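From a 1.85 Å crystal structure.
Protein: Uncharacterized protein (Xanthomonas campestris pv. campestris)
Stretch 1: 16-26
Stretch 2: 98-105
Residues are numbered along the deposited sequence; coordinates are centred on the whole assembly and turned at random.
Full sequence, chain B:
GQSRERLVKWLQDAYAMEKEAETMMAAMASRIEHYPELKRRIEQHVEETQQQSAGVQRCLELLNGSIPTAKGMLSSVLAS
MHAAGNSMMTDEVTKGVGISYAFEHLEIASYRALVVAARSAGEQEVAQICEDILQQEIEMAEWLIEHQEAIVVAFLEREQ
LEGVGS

Stretch 1 (16-26) AMEKEAETMMA
Stretch 2 98-105: GISYAFEH

Two helical segments, 16-26 and 98-105, pack nearly antiparallel, their N-to-C directions 163° apart and their axes 11.4 Å apart at closest approach. Both lie within longer helices, with phi/psi mostly near -68/-38, but psi -20° at E104 and -8° at A26, and phi -91° at H105. The register is set by A21 CA to F103 CA at 7.7 Å and M25 CA to S100 CA at 7.9 Å.

One bump dominates the fit. F103 (chi1 t, chi2 -98°) points toward the other helix and sits as a knob in a hollow made by M17, E20, A21 and M24. A21, whose CB points toward the other helix, meets the ring obliquely, CB to F103 CE1 at 3.4 Å. Selenomethionine M17 (t, t, m) brings its CG to 3.4 Å from F103 CZ. Selenomethionine M24, also t, t, m, lays its methyl over one ring face, CE standing 4.0 Å from the F103 centroid and 3.8 Å from F103 CD2. At the ring edge, E20 (t, t, chi3 21°) places OE1 3.2 Å from F103 CE2, although this glutamate is poorly ordered.

Beyond the knob, contact thins. M24 SE reaches I99 CG2 (I99 m, t) at 4.2 Å, and M25 SE (m, t, m) lies 4.3 Å from OE2 of E104 (m, m, chi3 -2°). No hydrogen bond crosses; 296 Å² is buried, F103 having the largest covered area, 122 Å².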

# COMPACT_ATOMS: atom_id res chain seq x y z
N ALA B 16 2.72 11.82 11.29
CA ALA B 16 1.75 10.97 11.97
C ALA B 16 1.75 9.60 11.33
O ALA B 16 1.53 8.59 11.99
CB ALA B 16 0.38 11.60 11.89
N MSE B 17 1.99 9.57 10.03
CA MSE B 17 2.10 8.32 9.30
C MSE B 17 3.30 7.51 9.81
O MSE B 17 3.24 6.29 9.96
CB MSE B 17 2.22 8.64 7.81
CG MSE B 17 2.13 7.45 6.90
SE MSE B 17 2.67 8.02 5.12
CE MSE B 17 1.50 9.58 4.94
N GLU B 18 4.40 8.21 10.09
CA GLU B 18 5.62 7.58 10.59
C GLU B 18 5.45 7.07 12.00
O GLU B 18 6.14 6.14 12.42
CB GLU B 18 6.79 8.57 10.56
CG GLU B 18 7.20 9.00 9.17
CD GLU B 18 7.66 7.85 8.32
OE1 GLU B 18 7.90 6.75 8.88
OE2 GLU B 18 7.80 8.03 7.10
N LYS B 19 4.57 7.65 12.76
CA LYS B 19 4.30 7.20 14.12
C LYS B 19 3.44 5.94 14.08
O LYS B 19 3.61 5.03 14.90
CB LYS B 19 3.63 8.30 14.94
CG LYS B 19 4.43 9.62 15.02
CD LYS B 19 5.61 9.50 15.97
CE LYS B 19 6.74 10.44 15.59
NZ LYS B 19 7.98 10.15 16.37
N GLU B 20 2.51 5.89 13.13
CA GLU B 20 1.68 4.71 12.90
C GLU B 20 2.52 3.57 12.32
O GLU B 20 2.33 2.40 12.65
CB GLU B 20 0.53 5.04 11.95
CG GLU B 20 -0.21 3.82 11.40
CD GLU B 20 -1.13 4.16 10.24
OE1 GLU B 20 -0.93 5.21 9.59
OE2 GLU B 20 -2.06 3.36 9.98
N ALA B 21 3.45 3.93 11.44
CA ALA B 21 4.36 2.95 10.88
C ALA B 21 5.21 2.37 12.01
O ALA B 21 5.33 1.15 12.14
CB ALA B 21 5.26 3.58 9.80
N GLU B 22 5.76 3.25 12.85
CA GLU B 22 6.65 2.83 13.93
C GLU B 22 5.98 1.88 14.92
O GLU B 22 6.62 0.96 15.44
CB GLU B 22 7.23 4.04 14.66
CG GLU B 22 7.88 3.68 15.99
CD GLU B 22 8.30 4.91 16.78
OE1 GLU B 22 8.65 5.93 16.16
OE2 GLU B 22 8.27 4.84 18.04
N THR B 23 4.70 2.10 15.18
CA THR B 23 3.96 1.21 16.07
C THR B 23 3.51 -0.08 15.37
O THR B 23 3.48 -1.15 15.99
CB THR B 23 2.76 1.92 16.71
OG1 THR B 23 3.24 2.86 17.68
CG2 THR B 23 1.85 0.91 17.40
N MSE B 24 3.16 0.01 14.09
CA MSE B 24 2.76 -1.15 13.29
C MSE B 24 3.93 -2.11 13.07
O MSE B 24 3.74 -3.33 12.98
CB MSE B 24 2.17 -0.71 11.95
CG MSE B 24 1.50 -1.83 11.15
SE MSE B 24 0.96 -1.25 9.36
CE MSE B 24 0.44 0.59 9.83
N MSE B 25 5.13 -1.56 12.98
CA MSE B 25 6.33 -2.37 12.84
C MSE B 25 6.78 -2.92 14.18
O MSE B 25 7.07 -4.11 14.30
CB MSE B 25 7.45 -1.55 12.24
CG MSE B 25 7.08 -0.94 10.90
SE MSE B 25 8.68 -0.35 10.00
CE MSE B 25 9.20 1.03 11.24
N ALA B 26 6.85 -2.04 15.17
CA ALA B 26 7.23 -2.43 16.53
C ALA B 26 6.27 -3.48 17.08
O ALA B 26 6.50 -4.05 18.15
CB ALA B 26 7.26 -1.21 17.45
N GLY B 98 2.18 -8.51 3.84
CA GLY B 98 1.37 -7.88 2.81
C GLY B 98 0.95 -6.45 3.14
O GLY B 98 1.02 -5.55 2.31
N ILE B 99 0.50 -6.23 4.37
CA ILE B 99 0.16 -4.89 4.79
C ILE B 99 1.45 -4.08 4.92
O ILE B 99 1.48 -2.89 4.60
CB ILE B 99 -0.56 -4.89 6.15
CG1 ILE B 99 -1.67 -5.95 6.17
CG2 ILE B 99 -1.13 -3.52 6.46
CD1 ILE B 99 -2.23 -6.21 7.56
N SER B 100 2.52 -4.72 5.39
CA SER B 100 3.81 -4.06 5.55
C SER B 100 4.22 -3.44 4.24
O SER B 100 4.71 -2.32 4.19
CB SER B 100 4.90 -5.06 5.94
OG SER B 100 4.89 -5.31 7.33
N TYR B 101 4.03 -4.22 3.18
CA TYR B 101 4.42 -3.81 1.84
C TYR B 101 3.54 -2.67 1.29
O TYR B 101 4.05 -1.73 0.68
CB TYR B 101 4.39 -5.04 0.93
CG TYR B 101 4.68 -4.79 -0.53
CD1 TYR B 101 5.99 -4.68 -1.00
CD2 TYR B 101 3.64 -4.70 -1.46
CE1 TYR B 101 6.26 -4.47 -2.35
CE2 TYR B 101 3.90 -4.49 -2.81
CZ TYR B 101 5.20 -4.37 -3.25
OH TYR B 101 5.45 -4.16 -4.59
N ALA B 102 2.23 -2.76 1.54
CA ALA B 102 1.26 -1.74 1.10
C ALA B 102 1.46 -0.41 1.81
O ALA B 102 1.35 0.64 1.19
CB ALA B 102 -0.16 -2.24 1.30
N PHE B 103 1.73 -0.44 3.11
CA PHE B 103 2.00 0.79 3.84
C PHE B 103 3.29 1.43 3.36
O PHE B 103 3.38 2.65 3.25
CB PHE B 103 2.05 0.56 5.36
CG PHE B 103 1.86 1.83 6.18
CD1 PHE B 103 2.96 2.51 6.69
CD2 PHE B 103 0.58 2.33 6.45
CE1 PHE B 103 2.78 3.68 7.45
CE2 PHE B 103 0.40 3.48 7.21
CZ PHE B 103 1.50 4.16 7.71
N GLU B 104 4.30 0.61 3.05
CA GLU B 104 5.58 1.12 2.54
C GLU B 104 5.39 1.77 1.17
O GLU B 104 6.22 2.55 0.71
CB GLU B 104 6.63 0.00 2.44
CG GLU B 104 7.10 -0.59 3.78
CD GLU B 104 7.84 0.41 4.65
OE1 GLU B 104 8.03 1.57 4.23
OE2 GLU B 104 8.23 0.04 5.78
N HIS B 105 4.28 1.42 0.51
CA HIS B 105 3.94 2.10 -0.73
C HIS B 105 3.04 3.32 -0.51
O HIS B 105 3.13 4.31 -1.24
CB HIS B 105 3.36 1.10 -1.75
CG HIS B 105 4.42 0.42 -2.55
ND1 HIS B 105 4.96 -0.81 -2.20
CD2 HIS B 105 5.08 0.80 -3.68
CE1 HIS B 105 5.89 -1.15 -3.07
NE2 HIS B 105 5.98 -0.19 -3.98